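Local coordinates for fatty acid metabolism regulator protein (Bacillus subtilis, PDB 1VI0) that represses transcription of genes for fatty acid transport and beta-oxidation as a DNA-binding homodimer, its DNA binding being inhibited by long-chain fatty acyl-CoA, at residues Ile14-Glu19 with Ser32-Gln37; Glu62-Phe67 with Glu123-Tyr128; Glu69-Asp74 with Ala86-Lys91. One frame throughout, in Å; residues are numbered along the deposited sequence.

Contact 1 of 3, residues Ile14-Glu19 with Ser32-Gln37; sequences IDAAVE and SKIAKQ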
loop_
_atom_site.group_PDB
_atom_site.type_symbol
_atom_site.label_atom_id
_atom_site.label_comp_id
_atom_site.label_asym_id
_atom_site.label_seq_id
_atom_site.Cartn_x
_atom_site.Cartn_y
_atom_site.Cartn_z
ATOM N N ILE A 14 22.398 -5.446 -9.986
ATOM C CA ILE A 14 21.169 -4.813 -9.436
ATOM C C ILE A 14 20.244 -4.342 -10.553
ATOM O O ILE A 14 19.038 -4.538 -10.547
ATOM C CB ILE A 14 21.541 -3.636 -8.536
ATOM C CG1 ILE A 14 22.274 -4.122 -7.290
ATOM C CG2 ILE A 14 20.275 -2.859 -8.155
ATOM C CD1 ILE A 14 21.448 -4.940 -6.334
ATOM N N ASP A 15 20.799 -3.769 -11.627
ATOM C CA ASP A 15 19.997 -3.264 -12.739
ATOM C C ASP A 15 19.348 -4.361 -13.520
ATOM O O ASP A 15 18.176 -4.304 -13.944
ATOM C CB ASP A 15 20.884 -2.367 -13.614
ATOM C CG ASP A 15 21.083 -0.978 -13.067
ATOM O OD1 ASP A 15 20.637 -0.628 -11.970
ATOM O OD2 ASP A 15 21.759 -0.171 -13.778
ATOM N N ALA A 16 20.075 -5.492 -13.697
ATOM C CA ALA A 16 19.474 -6.624 -14.389
ATOM C C ALA A 16 18.384 -7.225 -13.519
ATOM O O ALA A 16 17.329 -7.618 -14.005
ATOM C CB ALA A 16 20.538 -7.660 -14.703
ATOM N N ALA A 17 18.610 -7.250 -12.201
ATOM C CA ALA A 17 17.601 -7.762 -11.269
ATOM C C ALA A 17 16.299 -6.964 -11.391
ATOM O O ALA A 17 15.235 -7.567 -11.455
ATOM C CB ALA A 17 18.093 -7.704 -9.850
ATOM N N VAL A 18 16.418 -5.632 -11.487
ATOM C CA VAL A 18 15.169 -4.845 -11.627
ATOM C C VAL A 18 14.361 -5.304 -12.808
ATOM O O VAL A 18 13.159 -5.478 -12.765
ATOM C CB VAL A 18 15.487 -3.341 -11.732
ATOM C CG1 VAL A 18 14.204 -2.568 -12.069
ATOM C CG2 VAL A 18 16.048 -2.836 -10.426
ATOM N N GLU A 19 15.040 -5.463 -13.947
ATOM C CA GLU A 19 14.414 -5.882 -15.176
ATOM C C GLU A 19 13.762 -7.238 -15.106
ATOM O O GLU A 19 12.588 -7.419 -15.433
ATOM C CB GLU A 19 15.485 -5.879 -16.282
ATOM C CG GLU A 19 14.783 -5.840 -17.646
ATOM C CD GLU A 19 15.187 -7.013 -18.501
ATOM O OE1 GLU A 19 15.012 -8.185 -18.061
ATOM O OE2 GLU A 19 15.682 -6.757 -19.622
ATOM N N SER A 32 20.035 -17.639 -11.835
ATOM C CA SER A 32 20.451 -17.960 -13.188
ATOM C C SER A 32 19.861 -16.998 -14.213
ATOM O O SER A 32 20.569 -16.583 -15.122
ATOM C CB SER A 32 20.086 -19.398 -13.558
ATOM O OG SER A 32 18.666 -19.522 -13.706
ATOM N N LYS A 33 18.583 -16.644 -14.075
ATOM C CA LYS A 33 17.929 -15.734 -15.024
ATOM C C LYS A 33 18.536 -14.338 -14.944
ATOM O O LYS A 33 18.762 -13.676 -15.960
ATOM C CB LYS A 33 16.416 -15.697 -14.750
ATOM C CG LYS A 33 15.762 -17.074 -14.727
ATOM C CD LYS A 33 14.245 -16.990 -14.657
ATOM C CE LYS A 33 13.652 -18.357 -14.311
ATOM N NZ LYS A 33 14.254 -19.422 -15.176
ATOM N N ILE A 34 18.843 -13.894 -13.721
ATOM C CA ILE A 34 19.457 -12.578 -13.501
ATOM C C ILE A 34 20.860 -12.549 -14.081
ATOM O O ILE A 34 21.262 -11.597 -14.764
ATOM C CB ILE A 34 19.461 -12.235 -11.996
ATOM C CG1 ILE A 34 18.028 -12.226 -11.467
ATOM C CG2 ILE A 34 20.190 -10.923 -11.746
ATOM C CD1 ILE A 34 17.866 -11.991 -10.000
ATOM N N ALA A 35 21.625 -13.624 -13.809
ATOM C CA ALA A 35 22.964 -13.769 -14.363
ATOM C C ALA A 35 22.954 -13.660 -15.894
ATOM O O ALA A 35 23.685 -12.852 -16.458
ATOM C CB ALA A 35 23.552 -15.120 -13.937
ATOM N N LYS A 36 22.055 -14.393 -16.528
ATOM C CA LYS A 36 21.893 -14.343 -17.985
ATOM C C LYS A 36 21.584 -12.927 -18.423
ATOM O O LYS A 36 22.323 -12.326 -19.212
ATOM C CB LYS A 36 20.757 -15.285 -18.405
ATOM N N GLN A 37 20.562 -12.321 -17.792
ATOM C CA GLN A 37 20.236 -10.933 -18.079
ATOM C C GLN A 37 21.416 -10.013 -17.894
ATOM O O GLN A 37 21.621 -9.097 -18.728
ATOM C CB GLN A 37 19.036 -10.471 -17.231
ATOM C CG GLN A 37 18.774 -8.966 -17.379
ATOM C CD GLN A 37 18.182 -8.639 -18.735
ATOM O OE1 GLN A 37 17.416 -9.434 -19.290
ATOM N NE2 GLN A 37 18.532 -7.465 -19.260
#

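Contact 2 of 3, residues Glu62-Phe67 with Glu123-Tyr128; sequences EKMGQF and EILKGY. With DCC (dodecyl-coa), chain C.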
loop_
_atom_site.group_PDB
_atom_site.type_symbol
_atom_site.label_atom_id
_atom_site.label_comp_id
_atom_site.label_asym_id
_atom_site.label_seq_id
_atom_site.Cartn_x
_atom_site.Cartn_y
_atom_site.Cartn_z
ATOM N N GLU A 62 19.917 0.084 -2.112
ATOM C CA GLU A 62 20.726 0.861 -3.022
ATOM C C GLU A 62 19.921 1.983 -3.666
ATOM O O GLU A 62 20.361 3.142 -3.641
ATOM C CB GLU A 62 21.256 -0.094 -4.119
ATOM C CG GLU A 62 22.106 0.584 -5.175
ATOM C CD GLU A 62 23.118 1.514 -4.535
ATOM O OE1 GLU A 62 23.751 1.079 -3.538
ATOM O OE2 GLU A 62 23.213 2.672 -4.987
ATOM N N LYS A 63 18.779 1.673 -4.202
ATOM C CA LYS A 63 17.917 2.659 -4.874
ATOM C C LYS A 63 17.364 3.631 -3.856
ATOM O O LYS A 63 17.431 4.868 -4.049
ATOM C CB LYS A 63 16.849 1.983 -5.685
ATOM C CG LYS A 63 17.177 1.059 -6.813
ATOM C CD LYS A 63 17.985 1.695 -7.937
ATOM C CE LYS A 63 18.051 0.773 -9.146
ATOM N NZ LYS A 63 18.659 1.484 -10.334
HETATM N N MSE A 64 16.925 3.149 -2.671
HETATM C CA MSE A 64 16.432 4.058 -1.639
HETATM C C MSE A 64 17.509 5.013 -1.187
HETATM O O MSE A 64 17.285 6.209 -0.929
HETATM C CB MSE A 64 15.888 3.297 -0.399
HETATM C CG MSE A 64 15.452 4.211 0.742
HETATM SE SE MSE A 64 13.968 5.344 0.125
HETATM C CE MSE A 64 12.517 4.187 0.510
ATOM N N GLY A 65 18.716 4.464 -0.971
ATOM C CA GLY A 65 19.845 5.266 -0.521
ATOM C C GLY A 65 20.153 6.401 -1.467
ATOM O O GLY A 65 20.433 7.538 -1.040
ATOM N N GLN A 66 20.185 6.165 -2.776
ATOM C CA GLN A 66 20.433 7.260 -3.712
ATOM C C GLN A 66 19.315 8.301 -3.557
ATOM O O GLN A 66 19.568 9.491 -3.388
ATOM C CB GLN A 66 20.516 6.774 -5.166
ATOM C CG GLN A 66 21.545 5.671 -5.330
ATOM C CD GLN A 66 21.979 5.364 -6.723
ATOM O OE1 GLN A 66 21.185 5.027 -7.612
ATOM N NE2 GLN A 66 23.296 5.454 -6.979
ATOM N N PHE A 67 18.078 7.787 -3.555
ATOM C CA PHE A 67 16.910 8.666 -3.385
ATOM C C PHE A 67 17.010 9.522 -2.174
ATOM O O PHE A 67 16.786 10.757 -2.229
ATOM C CB PHE A 67 15.637 7.801 -3.400
ATOM C CG PHE A 67 14.388 8.616 -3.311
ATOM C CD1 PHE A 67 13.967 9.399 -4.385
ATOM C CD2 PHE A 67 13.642 8.635 -2.143
ATOM C CE1 PHE A 67 12.817 10.165 -4.272
ATOM C CE2 PHE A 67 12.490 9.391 -2.034
ATOM C CZ PHE A 67 12.086 10.178 -3.096
ATOM N N GLU A 123 12.479 -2.023 6.918
ATOM C CA GLU A 123 13.504 -1.297 7.658
ATOM C C GLU A 123 14.215 -0.299 6.746
ATOM O O GLU A 123 14.554 0.801 7.168
ATOM C CB GLU A 123 14.450 -2.305 8.307
ATOM C CG GLU A 123 15.611 -1.860 9.081
ATOM C CD GLU A 123 15.351 -1.056 10.327
ATOM O OE1 GLU A 123 16.035 -0.005 10.518
ATOM O OE2 GLU A 123 14.461 -1.437 11.109
ATOM N N ILE A 124 14.279 -0.567 5.434
ATOM C CA ILE A 124 14.882 0.353 4.466
ATOM C C ILE A 124 13.973 1.572 4.234
ATOM O O ILE A 124 14.438 2.679 3.945
ATOM C CB ILE A 124 15.196 -0.354 3.153
ATOM C CG1 ILE A 124 16.371 -1.372 3.357
ATOM C CG2 ILE A 124 15.536 0.569 2.004
ATOM C CD1 ILE A 124 16.393 -2.370 2.191
ATOM N N LEU A 125 12.688 1.406 4.439
ATOM C CA LEU A 125 11.737 2.533 4.279
ATOM C C LEU A 125 11.900 3.589 5.337
ATOM O O LEU A 125 11.624 4.798 5.188
ATOM C CB LEU A 125 10.341 1.910 4.299
ATOM C CG LEU A 125 9.167 2.837 3.985
ATOM C CD1 LEU A 125 9.359 3.377 2.573
ATOM C CD2 LEU A 125 7.862 2.048 4.107
ATOM N N LYS A 126 12.352 3.126 6.539
ATOM C CA LYS A 126 12.542 4.009 7.668
ATOM C C LYS A 126 13.290 5.290 7.365
ATOM O O LYS A 126 12.821 6.316 7.883
ATOM C CB LYS A 126 13.172 3.260 8.875
ATOM C CG LYS A 126 12.222 2.183 9.392
ATOM C CD LYS A 126 12.586 1.617 10.747
ATOM C CE LYS A 126 12.095 0.199 10.931
ATOM N NZ LYS A 126 11.198 -0.010 12.091
ATOM N N GLY A 127 14.325 5.280 6.549
ATOM C CA GLY A 127 15.087 6.493 6.205
ATOM C C GLY A 127 14.176 7.539 5.568
ATOM O O GLY A 127 14.251 8.721 5.860
ATOM N N TYR A 128 13.343 7.087 4.637
ATOM C CA TYR A 128 12.400 8.045 3.991
ATOM C C TYR A 128 11.371 8.527 4.984
ATOM O O TYR A 128 11.060 9.743 4.982
ATOM C CB TYR A 128 11.832 7.305 2.811
ATOM C CG TYR A 128 10.897 8.000 1.886
ATOM C CD1 TYR A 128 11.180 9.297 1.395
ATOM C CD2 TYR A 128 9.780 7.378 1.434
ATOM C CE1 TYR A 128 10.299 9.902 0.512
ATOM C CE2 TYR A 128 8.902 7.962 0.544
ATOM C CZ TYR A 128 9.181 9.208 0.077
ATOM O OH TYR A 128 8.268 9.843 -0.726
HETATM C C2 DCC C . 0.159 4.831 17.340
HETATM C C4 DCC C . 1.882 3.873 16.263
HETATM C C5 DCC C . 1.512 4.388 15.041
HETATM C C6 DCC C . 0.322 5.149 15.052
HETATM C C8 DCC C . 3.288 3.289 14.704
HETATM C C10 DCC C . 12.011 4.662 -3.402
HETATM C C11 DCC C . 12.795 4.285 -4.671
HETATM C C12 DCC C . 13.699 3.069 -4.495
HETATM N N9 DCC C . 3.016 3.145 16.043
HETATM N N7 DCC C . 2.395 3.996 14.056
HETATM N N3 DCC C . 1.264 4.074 17.446
HETATM N N1 DCC C . -0.314 5.408 16.214
HETATM N N6 DCC C . -0.165 5.666 13.924
HETATM C "C1'" DCC C . 3.856 2.507 17.122
HETATM C "C2'" DCC C . 4.467 1.148 16.718
HETATM O "O2'" DCC C . 3.577 0.134 17.259
HETATM C "C3'" DCC C . 5.770 1.136 17.584
HETATM O "O3'" DCC C . 5.374 0.969 18.991
HETATM C "C4'" DCC C . 6.205 2.645 17.405
HETATM O "O4'" DCC C . 4.993 3.379 17.224
HETATM C "C5'" DCC C . 7.206 2.791 16.282
HETATM O "O5'" DCC C . 6.777 2.165 15.038
HETATM P P1 DCC C . 6.863 2.892 13.624
HETATM O O11 DCC C . 6.396 1.970 12.612
HETATM O O12 DCC C . 6.172 4.287 13.756
HETATM O O6 DCC C . 8.362 3.259 13.456
HETATM P P2 DCC C . 9.286 2.083 13.190
HETATM O O21 DCC C . 10.575 2.704 12.708
HETATM O O22 DCC C . 9.285 1.187 14.353
HETATM O O7 DCC C . 8.739 1.221 11.928
HETATM C CPA DCC C . 9.096 1.710 10.558
HETATM C CPB DCC C . 8.472 0.762 9.492
HETATM C CP8 DCC C . 7.013 0.447 9.869
HETATM C CP7 DCC C . 9.272 -0.535 9.538
HETATM C CP9 DCC C . 8.631 1.269 8.105
HETATM O OP3 DCC C . 6.286 1.602 10.131
HETATM C CP6 DCC C . 6.298 -0.400 8.835
HETATM O OP2 DCC C . 6.679 -1.541 8.610
HETATM N NP2 DCC C . 5.280 0.195 8.276
HETATM C CP5 DCC C . 4.479 -0.501 7.187
HETATM C CP4 DCC C . 5.059 0.092 5.844
HETATM C CP3 DCC C . 4.504 -0.691 4.640
HETATM O OP1 DCC C . 4.705 -1.901 4.549
HETATM N NP1 DCC C . 3.803 -0.001 3.801
HETATM C CP2 DCC C . 3.141 -0.529 2.588
HETATM C CP1 DCC C . 3.885 0.146 1.473
HETATM S S DCC C . 5.691 0.114 1.530
HETATM P P3 DCC C . 6.067 0.058 20.119
HETATM O O31 DCC C . 6.488 -1.197 19.494
HETATM O O32 DCC C . 7.218 0.781 20.681
HETATM O O33 DCC C . 4.955 -0.100 21.120
HETATM C CA1 DCC C . 6.021 -1.497 0.773
HETATM C CA2 DCC C . 7.481 -1.620 0.232
HETATM O OA1 DCC C . 5.167 -2.345 0.646
HETATM C CA3 DCC C . 7.658 -0.945 -1.141
HETATM C CA4 DCC C . 8.671 0.128 -1.292
HETATM C CA5 DCC C . 8.106 1.529 -1.361
HETATM C CA6 DCC C . 8.842 2.460 -2.308
HETATM C CA7 DCC C . 9.654 3.553 -1.652
HETATM C CA8 DCC C . 9.744 4.875 -2.324
HETATM C CA9 DCC C . 10.516 4.923 -3.646
#

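Contact 3 of 3, residues Glu69-Asp74 with Ala86-Lys91; sequences ERMEED and ALVISK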
loop_
_atom_site.group_PDB
_atom_site.type_symbol
_atom_site.label_atom_id
_atom_site.label_comp_id
_atom_site.label_asym_id
_atom_site.label_seq_id
_atom_site.Cartn_x
_atom_site.Cartn_y
_atom_site.Cartn_z
ATOM N N GLU A 69 19.775 10.420 -0.480
ATOM C CA GLU A 69 20.892 11.407 -0.492
ATOM C C GLU A 69 20.500 12.605 -1.339
ATOM O O GLU A 69 20.628 13.759 -0.848
ATOM C CB GLU A 69 22.205 10.814 -0.801
ATOM C CG GLU A 69 22.367 9.690 -1.767
ATOM C CD GLU A 69 23.606 8.844 -1.479
ATOM O OE1 GLU A 69 24.029 8.080 -2.377
ATOM O OE2 GLU A 69 24.148 8.938 -0.354
ATOM N N ARG A 70 19.854 12.353 -2.471
ATOM C CA ARG A 70 19.331 13.443 -3.290
ATOM C C ARG A 70 18.299 14.271 -2.509
ATOM O O ARG A 70 18.250 15.479 -2.692
ATOM C CB ARG A 70 18.625 12.910 -4.553
ATOM C CG ARG A 70 19.494 11.940 -5.331
ATOM C CD ARG A 70 20.671 12.656 -5.967
ATOM N NE ARG A 70 21.693 13.058 -5.034
ATOM C CZ ARG A 70 22.594 12.327 -4.418
ATOM N NH1 ARG A 70 22.665 11.013 -4.640
ATOM N NH2 ARG A 70 23.412 12.895 -3.529
HETATM N N MSE A 71 17.402 13.612 -1.773
HETATM C CA MSE A 71 16.375 14.349 -1.041
HETATM C C MSE A 71 17.013 15.312 -0.049
HETATM O O MSE A 71 16.748 16.514 -0.054
HETATM C CB MSE A 71 15.443 13.403 -0.279
HETATM C CG MSE A 71 14.425 12.692 -1.152
HETATM SE SE MSE A 71 13.351 13.994 -2.087
HETATM C CE MSE A 71 13.034 15.199 -0.662
ATOM N N GLU A 72 17.928 14.784 0.773
ATOM C CA GLU A 72 18.553 15.653 1.780
ATOM C C GLU A 72 19.206 16.840 1.095
ATOM O O GLU A 72 19.142 17.971 1.561
ATOM C CB GLU A 72 19.551 14.883 2.627
ATOM C CG GLU A 72 18.913 14.066 3.753
ATOM C CD GLU A 72 17.872 14.853 4.517
ATOM O OE1 GLU A 72 16.706 14.816 4.066
ATOM O OE2 GLU A 72 18.180 15.540 5.511
ATOM N N GLU A 73 19.860 16.556 -0.031
ATOM C CA GLU A 73 20.498 17.593 -0.821
ATOM C C GLU A 73 19.532 18.668 -1.281
ATOM O O GLU A 73 19.757 19.863 -1.055
ATOM C CB GLU A 73 21.157 16.922 -2.040
ATOM C CG GLU A 73 21.365 17.899 -3.208
ATOM C CD GLU A 73 22.336 17.305 -4.205
ATOM O OE1 GLU A 73 22.198 16.089 -4.528
ATOM O OE2 GLU A 73 23.305 17.987 -4.594
ATOM N N ASP A 74 18.407 18.298 -1.875
ATOM C CA ASP A 74 17.465 19.291 -2.366
ATOM C C ASP A 74 16.626 20.016 -1.343
ATOM O O ASP A 74 16.265 21.182 -1.601
ATOM C CB ASP A 74 16.496 18.616 -3.364
ATOM C CG ASP A 74 17.261 18.057 -4.555
ATOM O OD1 ASP A 74 18.452 18.434 -4.694
ATOM O OD2 ASP A 74 16.669 17.266 -5.300
ATOM N N ALA A 86 6.494 19.394 -1.274
ATOM C CA ALA A 86 6.368 19.493 -2.738
ATOM C C ALA A 86 7.520 18.830 -3.468
ATOM O O ALA A 86 7.292 18.093 -4.476
ATOM C CB ALA A 86 6.229 20.951 -3.131
ATOM N N LEU A 87 8.704 18.977 -2.980
ATOM C CA LEU A 87 9.917 18.388 -3.536
ATOM C C LEU A 87 9.887 16.871 -3.374
ATOM O O LEU A 87 10.135 16.145 -4.369
ATOM C CB LEU A 87 11.145 19.028 -2.928
ATOM C CG LEU A 87 12.407 18.932 -3.825
ATOM C CD1 LEU A 87 12.037 19.209 -5.279
ATOM C CD2 LEU A 87 13.398 19.980 -3.341
ATOM N N VAL A 88 9.555 16.412 -2.170
ATOM C CA VAL A 88 9.442 14.979 -1.959
ATOM C C VAL A 88 8.456 14.362 -2.934
ATOM O O VAL A 88 8.832 13.357 -3.551
ATOM C CB VAL A 88 8.949 14.649 -0.506
ATOM C CG1 VAL A 88 8.722 13.177 -0.418
ATOM C CG2 VAL A 88 10.081 15.079 0.455
ATOM N N ILE A 89 7.256 14.892 -3.065
ATOM C CA ILE A 89 6.268 14.296 -3.971
ATOM C C ILE A 89 6.768 14.259 -5.416
ATOM O O ILE A 89 6.695 13.267 -6.129
ATOM C CB ILE A 89 4.903 14.955 -3.841
ATOM C CG1 ILE A 89 4.421 14.899 -2.346
ATOM C CG2 ILE A 89 3.879 14.370 -4.762
ATOM C CD1 ILE A 89 3.259 15.787 -2.083
ATOM N N SER A 90 7.222 15.444 -5.870
ATOM C CA SER A 90 7.654 15.498 -7.284
ATOM C C SER A 90 8.865 14.622 -7.536
ATOM O O SER A 90 8.890 13.912 -8.560
ATOM C CB SER A 90 7.880 16.962 -7.650
ATOM O OG SER A 90 9.013 17.494 -7.047
ATOM N N LYS A 91 9.798 14.504 -6.572
ATOM C CA LYS A 91 10.958 13.668 -6.754
ATOM C C LYS A 91 10.586 12.173 -6.703
ATOM O O LYS A 91 11.117 11.423 -7.543
ATOM C CB LYS A 91 12.126 14.052 -5.879
ATOM C CG LYS A 91 12.575 15.504 -6.142
ATOM C CD LYS A 91 13.563 15.516 -7.304
ATOM C CE LYS A 91 13.226 16.592 -8.322
ATOM N NZ LYS A 91 12.024 16.212 -9.148
#

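Contact 1 of 3, residues Ile14-Glu19 with Ser32-Gln37
The TetR-type DNA-binding domain is a small helical bundle, and here its first helix, 9-24, packs against helix 31-38, the leading helix of the predicted helix-turn-helix motif. The axes of the two short segments cross at 116° and come within 8.6 Å. So near an approach is possible because the residues at the crossing are small: Ala16 meets Ile34 and the base of Gln37, and Ala17 lies alongside Ile34. The CB of Ala16 points across and rests on the CG of Gln37, 3.5 Å away. Ile34 turns its CG2 branch, anti to its backbone N, onto the helix backbone at Ala17, with Ala17 N the nearest atom at 4.0 Å; Ile55 of helix 52-75 also touches both Ala17 and Ile34, so a third helix closes this apolar side. On the more exposed side lies the polar pair. Gln37 leaves its backbone with CG anti to N (chi1 173°), runs over Ala16 and bends at chi2 to bring its amide up to the carboxylate of Glu19, whose own chain extends anti to N and bends as well. The two side chains cross at about a right angle, their flat ends turned 58° apart. An alanine in place of Glu19 would remove the carboxylate and would probably cost the Gln37 amide the packing of that flat group against it. Glu19 OE1 also lies close to Glu23 OE2, a like charge that would probably raise the proton affinity of the carboxylate. Of the close approaches, Glu19 OE2 comes within 3.0 Å of Gln37 NE2 but at a poor angle for a hydrogen bond, while Glu19 OE1 and Gln37 OE1, both acceptors as modelled, also stand 3.0 Å apart.

Contact 2 of 3, residues Glu62-Phe67 with Glu123-Tyr128
Met64, present as selenomethionine, fills the gap between two almost parallel helices, 52-75 and 115-141, whose local axes differ by only 8° and pass 9.8 Å apart. Its chain leaves with CG anti to the backbone N, then bends at chi2 and chi3, so that each part meets a different neighbour. The base slides past Ile124, with Met64 CB 3.7 Å from the CG2 branch of Ile124. The terminal methyl goes on to the next turn: Met64 CE lies 3.9 Å from Leu125 CD1 and equally near Tyr128 CB. The selenium lies oblique to the Tyr128 ring, 5.2 Å from its centroid, in a Met-aromatic contact. Tyr128, second in buried surface, also receives the edge of Phe67 on its face. This is an offset edge-to-face pair, with ring centroids 5.3 Å apart and planes at 74°, in which Phe67 CE2 leads toward Tyr128 CE1. Both side chains set out with CG anti to N, which carries the two rings across the gap toward each other. The phenol end of Tyr128 is tied by a hydrogen bond between its OH and His92 ND1 on helix 81-97, which helps fix the ring. Dodecyl-CoA threads past this cluster: its acyl carbon CA7 is 3.6 Å from Met64 CE, and its terminal carbon C12 is 3.5 Å from Lys63 CB. Leu125 CD2 borders the pantetheine arm near the thioester sulfur. The arrangement is that of the apolar, acyl-chain part of the dodecyl-CoA pocket, set between helices of the C-terminal ligand-binding domain of this TetR-family repressor.

Contact 3 of 3, residues Glu69-Asp74 with Ala86-Lys91
The guanidinium of Arg70 is met at its edge by Glu73: NE donates to Glu73 OE1 over 3.1 Å in a nearly straight bond (168°) that lies close to the guanidinium plane and runs almost along the C-O axis of the acceptor. A longer ion pair from Arg70 NH1 to Glu69 OE1 completes a salt-bridge network along the outer side of helix 52-75. Although the CB of Arg70 points at helix 81-97, its chain folds back and takes the charge away from the interface. Asp74, by contrast, points its CB across, 3.4 Å from Leu87 CD2, while its OD2 stays 6.1 Å from Lys91 NZ, so any attraction between these charges acts only over a distance. The buried part is made by Met71, modelled as selenomethionine, and Val88. With CG beside the backbone N and further bends at chi2 and chi3, Met71 brings its CE to 3.8 Å from Val88 CA, the two side chains crossing at about a right angle, and its SE lies 4.0 Å from Lys91 CB. Ile131 and Ile135 of helix 115-141 touch Met71 and Val88 respectively, extending the apolar layer inward. The segment axes run 10.5 Å apart at 145°, an antiparallel helical hairpin of two consecutive helices in the C-terminal ligand-binding domain.

In the fold
Contact 1 lies in the DNA-binding domain, while contacts 2 and 3 lie in the ligand-binding domain and share helix 52-75. Contacts 1 and 2 are both buried, contact 1 in the core of the small DNA-binding domain and contact 2 with its centre about 7 Å from the centre of the chain; contact 3 is only partly buried, nested in the loop that contact 2 closes. They meet where Tyr128 OH packs on Val88 CG1. Contact 2 is wholly apolar and aromatic across its helices and borders the ligand, whereas contacts 1 and 3 combine an apolar side with charged groups nearer the surface. A long, weak ion pair between Asp15 and Lys63 joins contact 1 to contact 2.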